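Local coordinates for xyloglucan-specific endo-beta-1,4-glucanase BoGH5A (Bacteroides ovatus, PDB 3ZMR), which cleaves the beta-1,4-glucan backbone of xyloglucan internally, with retention of the beta-configuration, releasing xyloglucan oligosaccharides, at residues 126-131 and 158-163; 166-171 and 444-449. All blocks are in the same frame, centred on the assembly; numbering follows the deposited sequence. Where two conformers were deposited one is given.

In the fold
Contact 1 and contact 2 sit side by side in the family 5 glycosidase barrel, their centres about 5 Å apart. They follow one another along the chain: strand 125-127, helix 157-165 and strand 170-173 form the first beta-alpha-beta unit of the barrel, and contact 1 packs its helix on its first strand. Contact 2 then ties the turn out of that helix to the loop between strand 433-436, the last of the eight, and helix 456-471, where the barrel closes. The two contacts meet through Arg448, which probably hydrogen-bonds Thr131 and Gly129, and through Val128 packed on Val171. The first and last parts of the barrel are thus joined next to the substrate-binding Asn130.

Contact 1. Residues 126-131 and 158-163; sequences VNVGNT and VLFEGI. With BGC (beta-D-glucopyranose), chain C; BGC (beta-D-glucopyranose), chain B.
Leu159 is the first residue of helix 157-165 to meet the strand side, its CD2 standing loosely against Val128 CG1 at 4.5 Å. One position on, Phe160 comes closer. Its CB leaves the helix neither toward the strand nor away from it, but the ring comes back, and CE1 lies 3.9 Å from Val128 CG2, the two side chains running nearly perpendicular. Val128 thus spends one methyl on each neighbour: CG1, anti to the backbone N (chi1 -177°), goes to Leu159, while CG2 goes to the ring. Phe160 also reaches Val171 and Ile173 of the next strand and Ala203 and Ala204 of helix 191-206. A turn further along the helix, Ile163 closes on Val126. In one of the two conformers modelled for Val126, CG1 lies between the backbone N and the carbonyl carbon (chi1 68°), 3.7 Å from Ile163 CG2 and 3.8 Å from Ile163 CD1.

Beyond Val128 the chain turns from the helix to the sugar. Thr131 OG1 donates to Gly129 O at 2.7 Å, coming from above the carbonyl plane, and Arg448 bonds to both oxygens. At Asn130, ND2 gives a nearly straight hydrogen bond (164°) to O3 of the chain C glucose, 2.8 Å away, and OD1 lies 3.7 Å from C2 of the same sugar. Trp437 NE1 also hydrogen-bonds the bound glucan. Asn127, facing away from the helix, is held by Arg172 and by the carbonyls of Gly394 and Tyr436.

Helix and strand therefore meet through buried hydrocarbon alone, as usual for the outer layer of a TIM barrel, while Asn127 is engaged in the barrel's own hydrogen bonds, Asn130 is turned to the substrate, and Gly129 O and Thr131 OG1 are taken up by Arg448.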
ATOM      1  N   VAL A 126     -13.770   6.075   6.569  1.00 10.59           N
ATOM      2  CA  VAL A 126     -13.419   7.470   6.317  0.50  6.73           C
ATOM      3  C   VAL A 126     -11.987   7.735   6.767  1.00  9.39           C
ATOM      4  O   VAL A 126     -11.443   7.042   7.618  1.00 11.73           O
ATOM      5  CB  VAL A 126     -14.416   8.407   7.068  0.50  7.99           C
ATOM      6  CG1 VAL A 126     -14.241   8.313   8.573  0.50  5.70           C
ATOM      7  CG2 VAL A 126     -14.360   9.849   6.602  0.50  7.91           C
ATOM      8  N   ASN A 127     -11.381   8.751   6.172  1.00  8.97           N
ATOM      9  CA  ASN A 127     -10.116   9.285   6.589  1.00  7.41           C
ATOM     10  C   ASN A 127     -10.290  10.439   7.543  1.00  8.57           C
ATOM     11  O   ASN A 127     -11.204  11.244   7.376  1.00 10.87           O
ATOM     12  CB  ASN A 127      -9.331   9.841   5.416  1.00  8.32           C
ATOM     13  CG  ASN A 127      -8.716   8.772   4.535  1.00  8.56           C
ATOM     14  OD1 ASN A 127      -7.545   8.464   4.696  1.00  7.85           O
ATOM     15  ND2 ASN A 127      -9.483   8.215   3.604  1.00  7.49           N
ATOM     16  N   VAL A 128      -9.389  10.562   8.505  1.00  8.97           N
ATOM     17  CA  VAL A 128      -9.215  11.783   9.305  1.00  9.00           C
ATOM     18  C   VAL A 128      -8.067  12.553   8.636  1.00  9.02           C
ATOM     19  O   VAL A 128      -6.928  12.602   9.119  1.00 11.04           O
ATOM     20  CB  VAL A 128      -8.905  11.488  10.793  1.00 14.01           C
ATOM     21  CG1 VAL A 128      -8.808  12.784  11.603  1.00 14.59           C
ATOM     22  CG2 VAL A 128      -9.973  10.603  11.390  1.00 21.99           C
ATOM     23  N   GLY A 129      -8.367  13.117   7.479  1.00  9.48           N
ATOM     24  CA  GLY A 129      -7.378  13.740   6.648  1.00  9.20           C
ATOM     25  C   GLY A 129      -6.981  15.147   7.083  1.00  8.29           C
ATOM     26  O   GLY A 129      -7.688  15.821   7.851  1.00  8.78           O
ATOM     27  N   ASN A 130      -5.824  15.570   6.578  1.00  8.01           N
ATOM     28  CA  ASN A 130      -5.241  16.902   6.837  1.00  9.56           C
ATOM     29  C   ASN A 130      -5.129  17.205   8.322  1.00 10.37           C
ATOM     30  O   ASN A 130      -5.355  18.332   8.798  1.00  9.87           O
ATOM     31  CB  ASN A 130      -6.003  18.002   6.114  1.00 11.07           C
ATOM     32  CG  ASN A 130      -5.669  18.087   4.638  1.00 10.22           C
ATOM     33  OD1 ASN A 130      -4.992  17.238   4.055  1.00 11.51           O
ATOM     34  ND2 ASN A 130      -6.200  19.141   3.998  1.00 13.41           N
ATOM     35  N   THR A 131      -4.702  16.186   9.051  1.00  9.72           N
ATOM     36  CA  THR A 131      -4.657  16.244  10.503  1.00  9.28           C
ATOM     37  C   THR A 131      -3.290  15.766  11.017  1.00  8.94           C
ATOM     38  O   THR A 131      -2.336  16.556  10.984  1.00  9.75           O
ATOM     39  CB  THR A 131      -5.898  15.585  11.121  1.00  9.35           C
ATOM     40  OG1 THR A 131      -7.078  16.108  10.486  1.00  9.95           O
ATOM     41  CG2 THR A 131      -5.981  15.848  12.620  1.00 11.74           C
ATOM     42  N   VAL A 158     -15.467  12.221  20.672  1.00 13.12           N
ATOM     43  CA  VAL A 158     -16.777  12.440  20.081  1.00 16.73           C
ATOM     44  C   VAL A 158     -16.734  12.337  18.551  1.00 13.15           C
ATOM     45  O   VAL A 158     -17.722  11.915  17.920  1.00 12.63           O
ATOM     46  CB  VAL A 158     -17.454  13.767  20.524  1.00 14.93           C
ATOM     47  CG1 VAL A 158     -17.745  13.726  22.028  1.00 17.59           C
ATOM     48  CG2 VAL A 158     -16.634  14.969  20.147  1.00 14.84           C
ATOM     49  N   LEU A 159     -15.615  12.717  17.927  1.00 14.14           N
ATOM     50  CA  LEU A 159     -15.496  12.542  16.473  1.00 11.40           C
ATOM     51  C   LEU A 159     -15.568  11.057  16.100  1.00 11.47           C
ATOM     52  O   LEU A 159     -16.317  10.651  15.225  1.00 11.48           O
ATOM     53  CB  LEU A 159     -14.162  13.123  15.957  1.00 11.92           C
ATOM     54  CG  LEU A 159     -13.860  12.853  14.483  1.00 13.42           C
ATOM     55  CD1 LEU A 159     -14.982  13.435  13.609  1.00 11.83           C
ATOM     56  CD2 LEU A 159     -12.481  13.398  14.111  1.00 17.39           C
ATOM     57  N   PHE A 160     -14.757  10.246  16.779  1.00 10.47           N
ATOM     58  CA  PHE A 160     -14.742   8.808  16.461  1.00 11.12           C
ATOM     59  C   PHE A 160     -16.062   8.136  16.766  1.00 11.46           C
ATOM     60  O   PHE A 160     -16.489   7.268  16.012  1.00  9.74           O
ATOM     61  CB  PHE A 160     -13.574   8.097  17.151  1.00 10.60           C
ATOM     62  CG  PHE A 160     -12.231   8.551  16.630  1.00 10.05           C
ATOM     63  CD1 PHE A 160     -11.920   8.428  15.265  1.00 10.03           C
ATOM     64  CD2 PHE A 160     -11.270   9.114  17.482  1.00 12.70           C
ATOM     65  CE1 PHE A 160     -10.688   8.828  14.778  1.00 12.03           C
ATOM     66  CE2 PHE A 160     -10.040   9.525  16.983  1.00 11.52           C
ATOM     67  CZ  PHE A 160      -9.743   9.377  15.645  1.00 10.37           C
ATOM     68  N   GLU A 161     -16.715   8.549  17.855  1.00 11.20           N
ATOM     69  CA  GLU A 161     -18.049   8.055  18.163  1.00 10.64           C
ATOM     70  C   GLU A 161     -19.077   8.432  17.092  1.00  9.77           C
ATOM     71  O   GLU A 161     -19.936   7.635  16.730  1.00 13.14           O
ATOM     72  CB  GLU A 161     -18.509   8.526  19.545  1.00 13.06           C
ATOM     73  CG  GLU A 161     -17.734   7.855  20.661  1.00 14.14           C
ATOM     74  CD  GLU A 161     -18.097   8.332  22.034  1.00 22.59           C
ATOM     75  OE1 GLU A 161     -18.635   9.458  22.178  1.00 25.56           O
ATOM     76  OE2 GLU A 161     -17.801   7.564  22.979  1.00 27.57           O
ATOM     77  N   GLY A 162     -18.944   9.637  16.550  1.00 11.62           N
ATOM     78  CA  GLY A 162     -19.852  10.085  15.488  1.00 12.25           C
ATOM     79  C   GLY A 162     -19.650   9.308  14.206  1.00 12.03           C
ATOM     80  O   GLY A 162     -20.601   8.954  13.498  1.00 12.14           O
ATOM     81  N   ILE A 163     -18.380   9.049  13.877  1.00 12.11           N
ATOM     82  CA  ILE A 163     -18.036   8.224  12.703  1.00 10.81           C
ATOM     83  C   ILE A 163     -18.679   6.842  12.807  1.00  8.90           C
ATOM     84  O   ILE A 163     -19.336   6.358  11.859  1.00 10.32           O
ATOM     85  CB  ILE A 163     -16.505   8.166  12.498  1.00  9.39           C
ATOM     86  CG1 ILE A 163     -15.972   9.534  12.033  1.00 10.46           C
ATOM     87  CG2 ILE A 163     -16.093   7.048  11.526  1.00 10.78           C
ATOM     88  CD1 ILE A 163     -14.458   9.638  12.163  1.00 11.67           C
TER
HETATM   89  C2  BGC C   2      -5.745  17.372   0.480  1.00 23.35           C
HETATM   90  C3  BGC C   2      -5.357  18.855   0.479  1.00 17.65           C
HETATM   91  C4  BGC C   2      -3.932  19.009   1.027  1.00 21.46           C
HETATM   92  C5  BGC C   2      -3.015  18.076   0.261  1.00 21.16           C
HETATM   93  C6  BGC C   2      -1.562  18.105   0.704  1.00 20.94           C
HETATM   94  C1  BGC C   2      -4.703  16.509  -0.230  1.00 28.85           C
HETATM   95  O2  BGC C   2      -7.021  17.245  -0.162  1.00 30.63           O
HETATM   96  O3  BGC C   2      -6.244  19.671   1.247  1.00 26.14           O
HETATM   97  O4  BGC C   2      -3.410  20.325   0.812  1.00 20.44           O
HETATM   98  O5  BGC C   2      -3.463  16.736   0.394  1.00 21.11           O
HETATM   99  O6  BGC C   2      -0.821  17.716  -0.433  1.00 23.27           O
HETATM  100  C2  BGC B   3      -2.045  22.120   1.606  1.00 19.94           C
HETATM  101  C3  BGC B   3      -1.709  23.026   2.789  1.00 20.57           C
HETATM  102  C4  BGC B   3      -3.005  23.579   3.407  1.00 20.37           C
HETATM  103  C5  BGC B   3      -4.016  22.457   3.646  1.00 21.49           C
HETATM  104  C6  BGC B   3      -5.344  22.955   4.160  1.00 29.77           C
HETATM  105  C1  BGC B   3      -3.091  21.083   1.979  1.00 17.43           C
HETATM  106  O2  BGC B   3      -0.864  21.488   1.118  1.00 22.18           O
HETATM  107  O3  BGC B   3      -0.789  24.043   2.330  1.00 21.75           O
HETATM  108  O4  BGC B   3      -2.794  24.192   4.697  1.00 22.62           O
HETATM  109  O5  BGC B   3      -4.262  21.730   2.449  1.00 22.55           O
HETATM  110  O6  BGC B   3      -5.940  23.833   3.189  1.00 24.85           O

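Contact 2. Residues 166-171 and 444-449; sequences AGFDVV and KLFDRT
Ala166 puts its CB against the rim of the Phe446 ring, 3.7 Å from Phe446 CZ and close to the ring plane. Gly167 then ends the helix in a Schellman motif; its positive phi (110°) would jam a side chain against the preceding carbonyl oxygen, and the turn delivers Phe168 beside Ala166. The Phe168 ring meets the same edge of Phe446, CE2 lying 3.9 Å from Phe446 CZ, and the two side chains pass in opposite directions. Its CZ also touches Leu445 CD1 at 3.8 Å. The Phe168 side chain swings beside its own backbone N (chi1 -64°), a position from which it spans both loop residues. Ile163 of helix 157-165 and Ile462 and Met463 of helix 456-471 pack on it too. Cutting Phe168 back to an alanine would probably open a gap between helices 157-165 and 456-471 and take from Leu445 CD1 and Phe446 CZ the ring they now share.

Farther along, Val170 and Val171 enter the barrel sheet, while the loop is pinned by other bonds: Asp447 OD1 accepts from Thr449 N (2.9 Å) in an Asx turn, and Arg448 pairs with Asp438. Packing of this kind, between the turn that leads into the second strand of the barrel and the loop after the eighth, is in keeping with closure of the eight-stranded TIM barrel.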
ATOM      1  N   ALA A 166     -22.595   6.869  12.511  1.00 12.60           N
ATOM      2  CA  ALA A 166     -23.093   7.104  11.155  1.00 18.37           C
ATOM      3  C   ALA A 166     -23.072   5.836  10.291  1.00 13.32           C
ATOM      4  O   ALA A 166     -23.627   5.811   9.195  1.00 15.63           O
ATOM      5  CB  ALA A 166     -22.258   8.191  10.512  1.00 14.58           C
ATOM      6  N   GLY A 167     -22.404   4.788  10.764  1.00 14.26           N
ATOM      7  CA  GLY A 167     -22.366   3.522  10.024  1.00 13.42           C
ATOM      8  C   GLY A 167     -21.029   3.148   9.406  1.00 13.95           C
ATOM      9  O   GLY A 167     -20.933   2.179   8.667  1.00 16.19           O
ATOM     10  N   PHE A 168     -19.987   3.892   9.751  1.00 11.37           N
ATOM     11  CA  PHE A 168     -18.630   3.571   9.299  1.00 11.63           C
ATOM     12  C   PHE A 168     -17.983   2.627  10.291  1.00 11.40           C
ATOM     13  O   PHE A 168     -18.128   2.791  11.496  1.00 13.45           O
ATOM     14  CB  PHE A 168     -17.790   4.821   9.169  1.00 13.70           C
ATOM     15  CG  PHE A 168     -18.292   5.765   8.133  1.00 10.64           C
ATOM     16  CD1 PHE A 168     -18.065   5.502   6.803  1.00 11.39           C
ATOM     17  CD2 PHE A 168     -19.027   6.894   8.476  1.00 13.54           C
ATOM     18  CE1 PHE A 168     -18.510   6.359   5.828  1.00 15.10           C
ATOM     19  CE2 PHE A 168     -19.473   7.762   7.485  1.00 16.08           C
ATOM     20  CZ  PHE A 168     -19.213   7.495   6.166  1.00 14.74           C
ATOM     21  N   ASP A 169     -17.210   1.681   9.763  1.00 11.27           N
ATOM     22  CA  ASP A 169     -16.515   0.737  10.629  1.00 12.64           C
ATOM     23  C   ASP A 169     -14.988   0.828  10.635  1.00  9.96           C
ATOM     24  O   ASP A 169     -14.339   0.142  11.415  1.00 10.64           O
ATOM     25  CB  ASP A 169     -16.981  -0.675  10.342  1.00 16.91           C
ATOM     26  CG  ASP A 169     -18.439  -0.894  10.783  1.00 22.90           C
ATOM     27  OD1 ASP A 169     -18.859  -0.461  11.908  1.00 24.91           O
ATOM     28  OD2 ASP A 169     -19.177  -1.458   9.996  1.00 30.19           O
ATOM     29  N   VAL A 170     -14.432   1.672   9.762  1.00  8.99           N
ATOM     30  CA  VAL A 170     -12.972   1.846   9.619  1.00 10.27           C
ATOM     31  C   VAL A 170     -12.629   3.324   9.559  1.00  9.31           C
ATOM     32  O   VAL A 170     -13.317   4.090   8.891  1.00  9.61           O
ATOM     33  CB  VAL A 170     -12.437   1.232   8.292  1.00 12.24           C
ATOM     34  CG1 VAL A 170     -10.913   1.336   8.197  1.00 17.51           C
ATOM     35  CG2 VAL A 170     -12.876  -0.189   8.113  1.00 12.89           C
ATOM     36  N   VAL A 171     -11.545   3.702  10.205  1.00  8.54           N
ATOM     37  CA  VAL A 171     -10.971   5.042  10.023  1.00  7.66           C
ATOM     38  C   VAL A 171      -9.504   4.885   9.617  1.00  8.20           C
ATOM     39  O   VAL A 171      -8.763   4.085  10.212  1.00 10.79           O
ATOM     40  CB  VAL A 171     -11.132   5.951  11.261  1.00 12.75           C
ATOM     41  CG1 VAL A 171     -10.432   5.416  12.506  1.00 10.38           C
ATOM     42  CG2 VAL A 171     -10.688   7.370  10.963  1.00 17.94           C
ATOM     43  N   LYS A 444     -15.964  17.698   4.006  1.00  9.89           N
ATOM     44  CA  LYS A 444     -16.003  16.909   5.223  1.00  9.55           C
ATOM     45  C   LYS A 444     -17.394  16.284   5.478  1.00  9.13           C
ATOM     46  O   LYS A 444     -18.440  16.841   5.061  1.00  9.96           O
ATOM     47  CB  LYS A 444     -15.541  17.745   6.420  1.00  9.95           C
ATOM     48  CG  LYS A 444     -16.592  18.722   6.936  1.00  9.02           C
ATOM     49  CD  LYS A 444     -15.988  19.756   7.880  1.00 11.53           C
ATOM     50  CE  LYS A 444     -17.087  20.637   8.460  1.00 12.54           C
ATOM     51  NZ  LYS A 444     -16.532  21.717   9.317  1.00 14.01           N
ATOM     52  N   LEU A 445     -17.409  15.132   6.165  1.00  9.62           N
ATOM     53  CA  LEU A 445     -18.668  14.491   6.513  1.00 10.18           C
ATOM     54  C   LEU A 445     -19.165  14.863   7.897  1.00 10.52           C
ATOM     55  O   LEU A 445     -20.363  14.810   8.171  1.00  9.97           O
ATOM     56  CB  LEU A 445     -18.570  12.986   6.382  1.00  8.79           C
ATOM     57  CG  LEU A 445     -18.187  12.456   5.017  1.00 10.28           C
ATOM     58  CD1 LEU A 445     -18.108  10.939   5.112  1.00 10.82           C
ATOM     59  CD2 LEU A 445     -19.166  12.892   3.910  1.00 18.25           C
ATOM     60  N   PHE A 446     -18.220  15.250   8.753  1.00  9.33           N
ATOM     61  CA  PHE A 446     -18.495  15.512  10.176  1.00  9.82           C
ATOM     62  C   PHE A 446     -17.901  16.854  10.621  1.00 10.30           C
ATOM     63  O   PHE A 446     -16.919  17.330  10.079  1.00 12.92           O
ATOM     64  CB  PHE A 446     -17.894  14.400  11.082  1.00 11.47           C
ATOM     65  CG  PHE A 446     -18.439  13.052  10.782  1.00 12.17           C
ATOM     66  CD1 PHE A 446     -19.625  12.621  11.360  1.00 12.76           C
ATOM     67  CD2 PHE A 446     -17.803  12.226   9.874  1.00 13.36           C
ATOM     68  CE1 PHE A 446     -20.163  11.392  11.021  1.00 14.39           C
ATOM     69  CE2 PHE A 446     -18.345  10.996   9.546  1.00 14.98           C
ATOM     70  CZ  PHE A 446     -19.538  10.598  10.091  1.00 19.44           C
ATOM     71  N   ASP A 447     -18.523  17.438  11.641  1.00 11.64           N
ATOM     72  CA  ASP A 447     -17.897  18.503  12.392  1.00 11.93           C
ATOM     73  C   ASP A 447     -16.765  17.889  13.232  1.00 10.33           C
ATOM     74  O   ASP A 447     -17.008  17.006  14.059  1.00 13.14           O
ATOM     75  CB  ASP A 447     -18.885  19.176  13.323  1.00 16.76           C
ATOM     76  CG  ASP A 447     -18.349  20.451  13.860  1.00 19.30           C
ATOM     77  OD1 ASP A 447     -17.468  20.415  14.718  1.00 17.88           O
ATOM     78  OD2 ASP A 447     -18.773  21.502  13.405  1.00 63.87           O
ATOM     79  N   ARG A 448     -15.531  18.334  13.002  1.00 11.37           N
ATOM     80  CA  ARG A 448     -14.388  17.745  13.738  1.00 11.09           C
ATOM     81  C   ARG A 448     -14.419  17.984  15.244  1.00 13.00           C
ATOM     82  O   ARG A 448     -13.911  17.193  16.039  1.00 14.14           O
ATOM     83  CB  ARG A 448     -13.064  18.234  13.176  1.00 10.49           C
ATOM     84  CG  ARG A 448     -12.716  17.772  11.772  1.00 10.78           C
ATOM     85  CD  ARG A 448     -12.668  16.248  11.653  1.00 11.00           C
ATOM     86  NE  ARG A 448     -12.134  15.832  10.373  1.00 10.75           N
ATOM     87  CZ  ARG A 448     -10.847  15.827  10.059  1.00  9.26           C
ATOM     88  NH1 ARG A 448      -9.910  16.115  10.959  1.00 10.66           N
ATOM     89  NH2 ARG A 448     -10.495  15.473   8.836  1.00  9.56           N
ATOM     90  N   THR A 449     -15.014  19.090  15.659  1.00 13.20           N
ATOM     91  CA  THR A 449     -15.061  19.412  17.082  1.00 14.29           C
ATOM     92  C   THR A 449     -16.077  18.588  17.839  1.00 14.35           C
ATOM     93  O   THR A 449     -15.776  18.061  18.937  1.00 17.63           O
ATOM     94  CB  THR A 449     -15.290  20.913  17.274  1.00 17.74           C
ATOM     95  OG1 THR A 449     -14.199  21.613  16.672  1.00 25.33           O
ATOM     96  CG2 THR A 449     -15.345  21.257  18.758  1.00 19.83           C
TER